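Exo-1,3/1,4-beta-glucanase (Pseudoalteromonas sp., PDB 3RRX) hydrolyses beta-1,3- and beta-1,4-linked glucans as an exo-acting glucanase, and probably has the beta-glucosidase activity general to its family. Local coordinates at residues T136-R141 against R391-K396; D168-R173 against G497-L502; A312-V317 against G340-S345. The protein carries 1 engineered substitution. One frame throughout, in Å; residues are numbered along the deposited sequence.

Interaction 1 of 3, residues T136-R141 against R391-K396; sequences TDLIKR and REAVRK
The guanidinium of Arg141 meets the carboxylate of Glu392 edge to edge, with the Glu392 CD carbon lying in the guanidinium plane and the two flat groups turned 26° apart. The grip is end-on: NH1 of Arg141 reaches OE1 of Glu392 at 3.0 Å and NH2 of Arg141 reaches OE2 of Glu392 at 2.8 Å, both bonds nearly straight and both arriving on the syn side of the carboxylate. NE of Arg141 bonds OD2 of Asp137 one helical turn back (3.0 Å), coming from above the Asp137 carboxylate plane. A bend at chi3 (-81°) swings the Arg141 head so that one guanidinium serves both acids. The anti lone pair of Glu392 OE2 takes Lys396 NZ at 2.8 Å, and that ammonium also pairs with Asp135. Leu138 and Glu392 lie alongside, pointing opposite ways, Leu138 CD1 against the carboxylate, and Leu138 CD2 rests on Ala393 CB (3.9 Å). The axes of the short segments run roughly antiparallel (147°) and come no nearer than 11.1 Å, so side chains bridge helices 136-151 and 384-397. With OE2 shared by two cationic donors, the Glu392 carboxylate is likely to remain ionised, probably offsetting the closeness of Arg141 and Lys396.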
loop_
_atom_site.group_PDB
_atom_site.type_symbol
_atom_site.label_atom_id
_atom_site.label_comp_id
_atom_site.label_asym_id
_atom_site.label_seq_id
_atom_site.Cartn_x
_atom_site.Cartn_y
_atom_site.Cartn_z
ATOM N N THR A 136 1.656 -11.045 -12.459
ATOM C CA THR A 136 2.179 -11.568 -11.199
ATOM C C THR A 136 3.696 -11.420 -11.072
ATOM O O THR A 136 4.216 -11.202 -9.974
ATOM C CB THR A 136 1.791 -13.053 -11.009
ATOM O OG1 THR A 136 2.148 -13.781 -12.186
ATOM C CG2 THR A 136 0.295 -13.192 -10.791
ATOM N N ASP A 137 4.406 -11.539 -12.189
ATOM C CA ASP A 137 5.865 -11.404 -12.185
ATOM C C ASP A 137 6.262 -9.974 -11.825
ATOM O O ASP A 137 7.232 -9.745 -11.103
ATOM C CB ASP A 137 6.435 -11.772 -13.558
ATOM C CG ASP A 137 7.910 -11.419 -13.698
ATOM O OD1 ASP A 137 8.719 -11.898 -12.877
ATOM O OD2 ASP A 137 8.260 -10.658 -14.629
ATOM N N LEU A 138 5.502 -9.015 -12.341
ATOM C CA LEU A 138 5.711 -7.606 -12.041
ATOM C C LEU A 138 5.597 -7.364 -10.547
ATOM O O LEU A 138 6.431 -6.677 -9.960
ATOM C CB LEU A 138 4.674 -6.745 -12.769
ATOM C CG LEU A 138 4.712 -5.230 -12.523
ATOM C CD1 LEU A 138 5.941 -4.607 -13.173
ATOM C CD2 LEU A 138 3.441 -4.561 -13.051
ATOM N N ILE A 139 4.556 -7.937 -9.937
ATOM C CA ILE A 139 4.331 -7.786 -8.501
ATOM C C ILE A 139 5.540 -8.290 -7.716
ATOM O O ILE A 139 6.002 -7.630 -6.784
ATOM C CB ILE A 139 3.061 -8.538 -8.030
ATOM C CG1 ILE A 139 1.815 -7.994 -8.737
ATOM C CG2 ILE A 139 2.903 -8.451 -6.494
ATOM C CD1 ILE A 139 1.631 -6.509 -8.577
ATOM N N LYS A 140 6.052 -9.460 -8.090
ATOM C CA LYS A 140 7.204 -10.023 -7.385
ATOM C C LYS A 140 8.424 -9.100 -7.487
ATOM O O LYS A 140 9.133 -8.878 -6.504
ATOM C CB LYS A 140 7.534 -11.439 -7.895
ATOM C CG LYS A 140 8.548 -12.188 -7.018
ATOM C CD LYS A 140 8.796 -13.605 -7.519
ATOM C CE LYS A 140 9.659 -14.408 -6.536
ATOM N NZ LYS A 140 9.573 -15.872 -6.814
ATOM N N ARG A 141 8.670 -8.556 -8.673
ATOM C CA ARG A 141 9.812 -7.659 -8.853
ATOM C C ARG A 141 9.671 -6.366 -8.049
ATOM O O ARG A 141 10.661 -5.825 -7.541
ATOM C CB ARG A 141 10.035 -7.359 -10.343
ATOM C CG ARG A 141 10.511 -8.586 -11.141
ATOM C CD ARG A 141 10.803 -8.242 -12.603
ATOM N NE ARG A 141 9.588 -8.205 -13.404
ATOM C CZ ARG A 141 9.271 -7.226 -14.248
ATOM N NH1 ARG A 141 10.077 -6.186 -14.405
ATOM N NH2 ARG A 141 8.142 -7.288 -14.939
ATOM N N ARG A 391 8.013 2.522 -14.077
ATOM C CA ARG A 391 7.518 3.036 -15.349
ATOM C C ARG A 391 6.799 1.942 -16.139
ATOM O O ARG A 391 5.751 2.186 -16.745
ATOM C CB ARG A 391 8.683 3.625 -16.149
ATOM C CG ARG A 391 8.296 4.332 -17.428
ATOM C CD ARG A 391 9.514 5.054 -18.001
ATOM N NE ARG A 391 9.333 5.489 -19.383
ATOM C CZ ARG A 391 10.239 6.198 -20.057
ATOM N NH1 ARG A 391 11.371 6.564 -19.466
ATOM N NH2 ARG A 391 10.016 6.544 -21.317
ATOM N N GLU A 392 7.365 0.737 -16.123
ATOM C CA GLU A 392 6.717 -0.428 -16.723
ATOM C C GLU A 392 5.373 -0.667 -16.047
ATOM O O GLU A 392 4.359 -0.905 -16.712
ATOM C CB GLU A 392 7.599 -1.675 -16.576
ATOM C CG GLU A 392 6.949 -2.985 -17.058
ATOM C CD GLU A 392 7.746 -4.226 -16.648
ATOM O OE1 GLU A 392 8.917 -4.080 -16.243
ATOM O OE2 GLU A 392 7.205 -5.351 -16.727
ATOM N N ALA A 393 5.359 -0.596 -14.718
ATOM C CA ALA A 393 4.116 -0.809 -13.980
ATOM C C ALA A 393 3.077 0.246 -14.341
ATOM O O ALA A 393 1.894 -0.069 -14.490
ATOM C CB ALA A 393 4.367 -0.826 -12.489
ATOM N N VAL A 394 3.513 1.497 -14.499
ATOM C CA VAL A 394 2.600 2.556 -14.930
ATOM C C VAL A 394 1.969 2.202 -16.277
ATOM O O VAL A 394 0.746 2.249 -16.427
ATOM C CB VAL A 394 3.317 3.932 -15.037
ATOM C CG1 VAL A 394 2.402 4.964 -15.719
ATOM C CG2 VAL A 394 3.757 4.422 -13.670
ATOM N N ARG A 395 2.799 1.842 -17.252
ATOM C CA ARG A 395 2.296 1.527 -18.593
ATOM C C ARG A 395 1.243 0.433 -18.551
ATOM O O ARG A 395 0.232 0.499 -19.248
ATOM C CB ARG A 395 3.426 1.068 -19.515
ATOM C CG ARG A 395 4.456 2.135 -19.861
ATOM C CD ARG A 395 5.333 1.670 -21.023
ATOM N NE ARG A 395 6.181 0.527 -20.672
ATOM C CZ ARG A 395 7.452 0.642 -20.297
ATOM N NH1 ARG A 395 8.010 1.842 -20.232
ATOM N NH2 ARG A 395 8.168 -0.434 -20.002
ATOM N N LYS A 396 1.493 -0.579 -17.735
ATOM C CA LYS A 396 0.617 -1.743 -17.671
ATOM C C LYS A 396 -0.650 -1.498 -16.845
ATOM O O LYS A 396 -1.636 -2.224 -16.982
ATOM C CB LYS A 396 1.392 -2.950 -17.130
ATOM C CG LYS A 396 2.479 -3.434 -18.084
ATOM C CD LYS A 396 3.225 -4.643 -17.532
ATOM C CE LYS A 396 4.159 -5.238 -18.587
ATOM N NZ LYS A 396 4.955 -6.370 -18.030
#

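Interaction 2 of 3, residues D168-R173 against G497-L502; sequences DDRWGR and GDIELL
Arg170 and Ile499 join backbone to backbone where a loop of the family 3 N-terminal barrel domain meets a loop of the C-terminal alpha/beta domain. Ile499 N donates to Arg170 O at 3.0 Å, in the carbonyl plane and on a lone pair, while Asp498 CA makes a CA-H...O contact with the same oxygen. Gly172 N bonds OD1 of Asp498 at 2.8 Å, nearly along the C-O axis; this oxygen also lies at the edge of the Trp171 ring. Gly172 and Gly497 pass with CA atoms 3.7 Å apart, and a modelled CB on Gly172 would clash with the Gly497 backbone, evidence that the close approach depends on glycine.

The aliphatic part of Arg170 lies against the Ile499 backbone, its CB 3.3 Å from Ile499 O, and crosses the Ile499 side chain at a slant, CG to CG1. Behind it, a bend at chi3 (-78°) sets the guanidinium side-on to Asp168: NE of Arg170 goes to OD1 of Asp168 at 3.0 Å and NH2 of Arg170 to OD2 of Asp168 at 2.8 Å, both on syn lone pairs. Asp168 OD1 also accepts Arg170 N from its anti side, closing an Asx turn within a type I beta turn. A leucine in place of Arg170 would probably leave the Asp168 carboxylate without its cationic mate and break the water link to Glu500.

Farther out, Arg533 donates to Gly497 O and Asp169 O, tying both loops together, and Asp228 takes Trp171 NE1 while giving its backbone N to Asp498 OD2. Arg170 also makes a cation-pi contact with Phe591. Arg170 NH1 donates to a water at 2.6 Å, and that water donates to Glu500 O at 2.7 Å.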
loop_
_atom_site.group_PDB
_atom_site.type_symbol
_atom_site.label_atom_id
_atom_site.label_comp_id
_atom_site.label_asym_id
_atom_site.label_seq_id
_atom_site.Cartn_x
_atom_site.Cartn_y
_atom_site.Cartn_z
ATOM N N ASP A 168 -16.956 -1.947 -1.690
ATOM C CA ASP A 168 -17.695 -0.682 -1.755
ATOM C C ASP A 168 -16.679 0.445 -1.914
ATOM O O ASP A 168 -15.920 0.734 -0.985
ATOM C CB ASP A 168 -18.532 -0.483 -0.480
ATOM C CG ASP A 168 -19.511 0.694 -0.581
ATOM O OD1 ASP A 168 -19.165 1.744 -1.168
ATOM O OD2 ASP A 168 -20.637 0.565 -0.062
ATOM N N ASP A 169 -16.661 1.068 -3.094
ATOM C CA ASP A 169 -15.607 2.022 -3.449
ATOM C C ASP A 169 -15.696 3.348 -2.708
ATOM O O ASP A 169 -14.840 4.208 -2.874
ATOM C CB ASP A 169 -15.583 2.280 -4.961
ATOM C CG ASP A 169 -15.252 1.039 -5.753
ATOM O OD1 ASP A 169 -14.716 0.082 -5.148
ATOM O OD2 ASP A 169 -15.527 1.018 -6.973
ATOM N N ARG A 170 -16.712 3.515 -1.873
ATOM C CA ARG A 170 -16.782 4.723 -1.050
ATOM C C ARG A 170 -15.659 4.791 -0.004
ATOM O O ARG A 170 -15.347 5.863 0.517
ATOM C CB ARG A 170 -18.146 4.820 -0.371
ATOM C CG ARG A 170 -19.273 5.221 -1.349
ATOM C CD ARG A 170 -20.635 5.208 -0.666
ATOM N NE ARG A 170 -21.178 3.863 -0.514
ATOM C CZ ARG A 170 -22.414 3.602 -0.089
ATOM N NH1 ARG A 170 -23.231 4.598 0.223
ATOM N NH2 ARG A 170 -22.837 2.353 0.017
ATOM N N TRP A 171 -15.063 3.645 0.305
ATOM C CA TRP A 171 -13.959 3.595 1.282
ATOM C C TRP A 171 -12.750 4.398 0.814
ATOM O O TRP A 171 -12.293 4.236 -0.317
ATOM C CB TRP A 171 -13.510 2.154 1.477
ATOM C CG TRP A 171 -12.614 1.914 2.671
ATOM C CD1 TRP A 171 -12.563 2.637 3.832
ATOM C CD2 TRP A 171 -11.659 0.855 2.813
ATOM N NE1 TRP A 171 -11.630 2.086 4.688
ATOM C CE2 TRP A 171 -11.069 0.989 4.086
ATOM C CE3 TRP A 171 -11.242 -0.193 1.984
ATOM C CZ2 TRP A 171 -10.090 0.110 4.551
ATOM C CZ3 TRP A 171 -10.274 -1.065 2.450
ATOM C CH2 TRP A 171 -9.705 -0.907 3.720
ATOM N N GLY A 172 -12.213 5.231 1.701
ATOM C CA GLY A 172 -11.012 6.002 1.412
ATOM C C GLY A 172 -9.719 5.214 1.266
ATOM O O GLY A 172 -8.682 5.783 0.930
ATOM N N ARG A 173 -9.763 3.907 1.506
ATOM C CA ARG A 173 -8.579 3.077 1.294
ATOM C C ARG A 173 -8.734 2.114 0.117
ATOM O O ARG A 173 -7.970 1.164 -0.029
ATOM C CB ARG A 173 -8.203 2.323 2.579
ATOM C CG ARG A 173 -8.158 3.234 3.806
ATOM C CD ARG A 173 -7.488 2.566 5.027
ATOM N NE ARG A 173 -6.047 2.400 4.831
ATOM C CZ ARG A 173 -5.201 2.018 5.783
ATOM N NH1 ARG A 173 -5.644 1.761 7.012
ATOM N NH2 ARG A 173 -3.912 1.889 5.506
ATOM N N GLY A 497 -10.641 10.089 2.840
ATOM C CA GLY A 497 -11.091 9.742 1.503
ATOM C C GLY A 497 -12.438 9.033 1.442
ATOM O O GLY A 497 -12.898 8.674 0.359
ATOM N N ASP A 498 -13.081 8.825 2.589
ATOM C CA ASP A 498 -14.414 8.215 2.597
ATOM C C ASP A 498 -15.368 9.193 1.925
ATOM O O ASP A 498 -15.330 10.384 2.220
ATOM C CB ASP A 498 -14.908 7.980 4.029
ATOM C CG ASP A 498 -14.283 6.755 4.686
ATOM O OD1 ASP A 498 -13.404 6.103 4.083
ATOM O OD2 ASP A 498 -14.690 6.444 5.823
ATOM N N ILE A 499 -16.218 8.702 1.031
ATOM C CA ILE A 499 -17.195 9.568 0.374
ATOM C C ILE A 499 -18.592 8.975 0.481
ATOM O O ILE A 499 -18.761 7.797 0.803
ATOM C CB ILE A 499 -16.877 9.771 -1.117
ATOM C CG1 ILE A 499 -16.742 8.413 -1.816
ATOM C CG2 ILE A 499 -15.622 10.628 -1.297
ATOM C CD1 ILE A 499 -16.477 8.526 -3.311
ATOM N N GLU A 500 -19.595 9.795 0.200
ATOM C CA GLU A 500 -20.981 9.339 0.217
ATOM C C GLU A 500 -21.599 9.315 -1.180
ATOM O O GLU A 500 -22.549 8.570 -1.434
ATOM C CB GLU A 500 -21.814 10.237 1.136
ATOM C CG GLU A 500 -21.356 10.220 2.581
ATOM C CD GLU A 500 -22.148 11.176 3.452
ATOM O OE1 GLU A 500 -22.970 11.938 2.902
ATOM O OE2 GLU A 500 -21.946 11.166 4.686
ATOM N N LEU A 501 -21.064 10.139 -2.076
ATOM C CA LEU A 501 -21.593 10.252 -3.430
ATOM C C LEU A 501 -20.558 9.791 -4.448
ATOM O O LEU A 501 -19.376 10.093 -4.299
ATOM C CB LEU A 501 -21.968 11.713 -3.720
ATOM C CG LEU A 501 -22.931 12.386 -2.737
ATOM C CD1 LEU A 501 -23.240 13.821 -3.175
ATOM C CD2 LEU A 501 -24.213 11.581 -2.603
ATOM N N LEU A 502 -20.997 9.084 -5.487
ATOM C CA LEU A 502 -20.063 8.574 -6.497
ATOM C C LEU A 502 -19.707 9.564 -7.607
ATOM O O LEU A 502 -18.749 9.345 -8.354
ATOM C CB LEU A 502 -20.601 7.289 -7.131
ATOM C CG LEU A 502 -20.567 6.003 -6.307
ATOM C CD1 LEU A 502 -21.005 4.821 -7.172
ATOM C CD2 LEU A 502 -19.168 5.770 -5.728
HETATM O O HOH W 1 -23.803 7.164 0.491
#

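Interaction 3 of 3, residues A312-V317 against G340-S345; sequences AINAGV and GVIAES
Asn314 and Ile342 bring the two backbones closest, with CA atoms 6.5 Å apart, where the last turn of helix 310-315 faces the link between helices 326-338 and 344-361. ND2 of Asn314 donates to Val341 O at 3.1 Å, in the carbonyl plane with a C=O...donor angle of 157°, although that oxygen lies 15° out of the amide plane. At the other end of the amide, Asn314 OD1 accepts from a water at 2.7 Å, and the same water accepts from Ala343 N at 2.9 Å. Asn314 has CG anti to its own carbonyl carbon (chi1 -69°), which projects the amide over the link and lets OD1 lie along Ile342, 3.8 Å from Ile342 CG2.

Two Schellman motifs lie here: Gly316 follows helix 310-315, with positive phi and bonds from Gly316 N to Ile313 O and from Val317 N to Ala312 O, and Gly340 likewise follows helix 326-338 with two bonds back. Ala343 takes the N-cap position of helix 344-361, its own backbone N-H satisfied by the bridging water. These helices belong to the barrel domain of the family 3 enzyme.

Beneath the polar bridge, Ile313 and Ile342 cross at about a right angle. Their CG2 methyls meet at 4.1 Å, and CD1 of Ile313 lies equally far from CD1 of Ile342. Helix 326-338 packs on both isoleucines through Thr333, Gln336 and Val337. Arg346 donates NH1 to Ile313 O.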
loop_
_atom_site.group_PDB
_atom_site.type_symbol
_atom_site.label_atom_id
_atom_site.label_comp_id
_atom_site.label_asym_id
_atom_site.label_seq_id
_atom_site.Cartn_x
_atom_site.Cartn_y
_atom_site.Cartn_z
ATOM N N ALA A 312 -6.649 -7.610 23.811
ATOM C CA ALA A 312 -6.056 -7.766 22.482
ATOM C C ALA A 312 -4.957 -8.819 22.525
ATOM O O ALA A 312 -4.866 -9.682 21.650
ATOM C CB ALA A 312 -5.489 -6.431 21.978
ATOM N N ILE A 313 -4.115 -8.735 23.549
ATOM C CA ILE A 313 -3.066 -9.718 23.736
ATOM C C ILE A 313 -3.670 -11.113 23.875
ATOM O O ILE A 313 -3.258 -12.046 23.180
ATOM C CB ILE A 313 -2.175 -9.365 24.939
ATOM C CG1 ILE A 313 -1.361 -8.105 24.612
ATOM C CG2 ILE A 313 -1.240 -10.530 25.282
ATOM C CD1 ILE A 313 -0.592 -7.535 25.789
ATOM N N ASN A 314 -4.670 -11.247 24.745
ATOM C CA ASN A 314 -5.334 -12.533 24.947
ATOM C C ASN A 314 -6.048 -13.042 23.698
ATOM O O ASN A 314 -6.188 -14.253 23.505
ATOM C CB ASN A 314 -6.317 -12.458 26.122
ATOM C CG ASN A 314 -5.610 -12.323 27.456
ATOM O OD1 ASN A 314 -4.447 -12.705 27.589
ATOM N ND2 ASN A 314 -6.302 -11.763 28.446
ATOM N N ALA A 315 -6.504 -12.116 22.859
ATOM C CA ALA A 315 -7.189 -12.481 21.620
ATOM C C ALA A 315 -6.217 -13.060 20.593
ATOM O O ALA A 315 -6.631 -13.744 19.664
ATOM C CB ALA A 315 -7.927 -11.261 21.026
ATOM N N GLY A 316 -4.928 -12.775 20.753
ATOM C CA GLY A 316 -3.934 -13.306 19.831
ATOM C C GLY A 316 -2.976 -12.290 19.225
ATOM O O GLY A 316 -2.148 -12.653 18.385
ATOM N N VAL A 317 -3.067 -11.023 19.622
ATOM C CA VAL A 317 -2.057 -10.053 19.176
ATOM C C VAL A 317 -0.735 -10.348 19.892
ATOM O O VAL A 317 -0.718 -10.557 21.102
ATOM C CB VAL A 317 -2.482 -8.584 19.429
ATOM C CG1 VAL A 317 -1.361 -7.614 19.025
ATOM C CG2 VAL A 317 -3.765 -8.251 18.652
ATOM N N GLY A 340 -2.234 -12.445 36.808
ATOM C CA GLY A 340 -2.779 -13.667 36.247
ATOM C C GLY A 340 -3.838 -13.505 35.167
ATOM O O GLY A 340 -4.404 -14.499 34.703
ATOM N N VAL A 341 -4.123 -12.276 34.749
ATOM C CA VAL A 341 -5.191 -12.079 33.755
ATOM C C VAL A 341 -4.668 -12.110 32.316
ATOM O O VAL A 341 -5.441 -12.091 31.361
ATOM C CB VAL A 341 -6.007 -10.803 34.020
ATOM C CG1 VAL A 341 -6.646 -10.884 35.410
ATOM C CG2 VAL A 341 -5.127 -9.543 33.887
ATOM N N ILE A 342 -3.349 -12.144 32.180
ATOM C CA ILE A 342 -2.708 -12.540 30.934
ATOM C C ILE A 342 -1.806 -13.721 31.294
ATOM O O ILE A 342 -0.887 -13.572 32.097
ATOM C CB ILE A 342 -1.837 -11.416 30.327
ATOM C CG1 ILE A 342 -2.677 -10.193 29.933
ATOM C CG2 ILE A 342 -1.059 -11.945 29.110
ATOM C CD1 ILE A 342 -1.814 -9.008 29.421
ATOM N N ALA A 343 -2.064 -14.885 30.706
ATOM C CA ALA A 343 -1.328 -16.099 31.063
ATOM C C ALA A 343 0.125 -16.046 30.601
ATOM O O ALA A 343 0.427 -15.492 29.547
ATOM C CB ALA A 343 -2.022 -17.333 30.491
ATOM N N GLU A 344 1.030 -16.623 31.386
ATOM C CA GLU A 344 2.427 -16.655 30.985
ATOM C C GLU A 344 2.603 -17.445 29.691
ATOM O O GLU A 344 3.471 -17.129 28.871
ATOM C CB GLU A 344 3.313 -17.222 32.099
ATOM C CG GLU A 344 3.617 -16.224 33.190
ATOM C CD GLU A 344 4.570 -16.773 34.240
ATOM O OE1 GLU A 344 4.115 -17.055 35.369
ATOM O OE2 GLU A 344 5.773 -16.920 33.934
ATOM N N SER A 345 1.762 -18.458 29.503
ATOM C CA SER A 345 1.785 -19.240 28.273
ATOM C C SER A 345 1.479 -18.358 27.057
ATOM O O SER A 345 1.989 -18.596 25.954
ATOM C CB SER A 345 0.791 -20.406 28.353
ATOM O OG SER A 345 -0.553 -19.954 28.405
HETATM O O HOH W 2 -4.134 -15.212 28.644
#

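In the fold
Interactions 1 and 2 both tie the N-terminal barrel domain to the chain that follows it, their centres about 26 Å apart. Their segments alternate along the chain: 136-141, 168-173, 391-396, 497-502. Interaction 1 joins helix 136-151 to helix 384-397, which leads into strand 399-403 of the mixed sheet; interaction 2 joins loops after strand 157-162 of the parallel sheet and strand 482-488 of the mixed one, the Leu502 side chain about 9 Å from the bound calcium. The two thus probably hold barrel and following domain together at separate places. Interaction 3, local to the barrel domain, falls between the segments of both others, its centre about 42 Å from that of interaction 1 and about 36 Å from that of interaction 2.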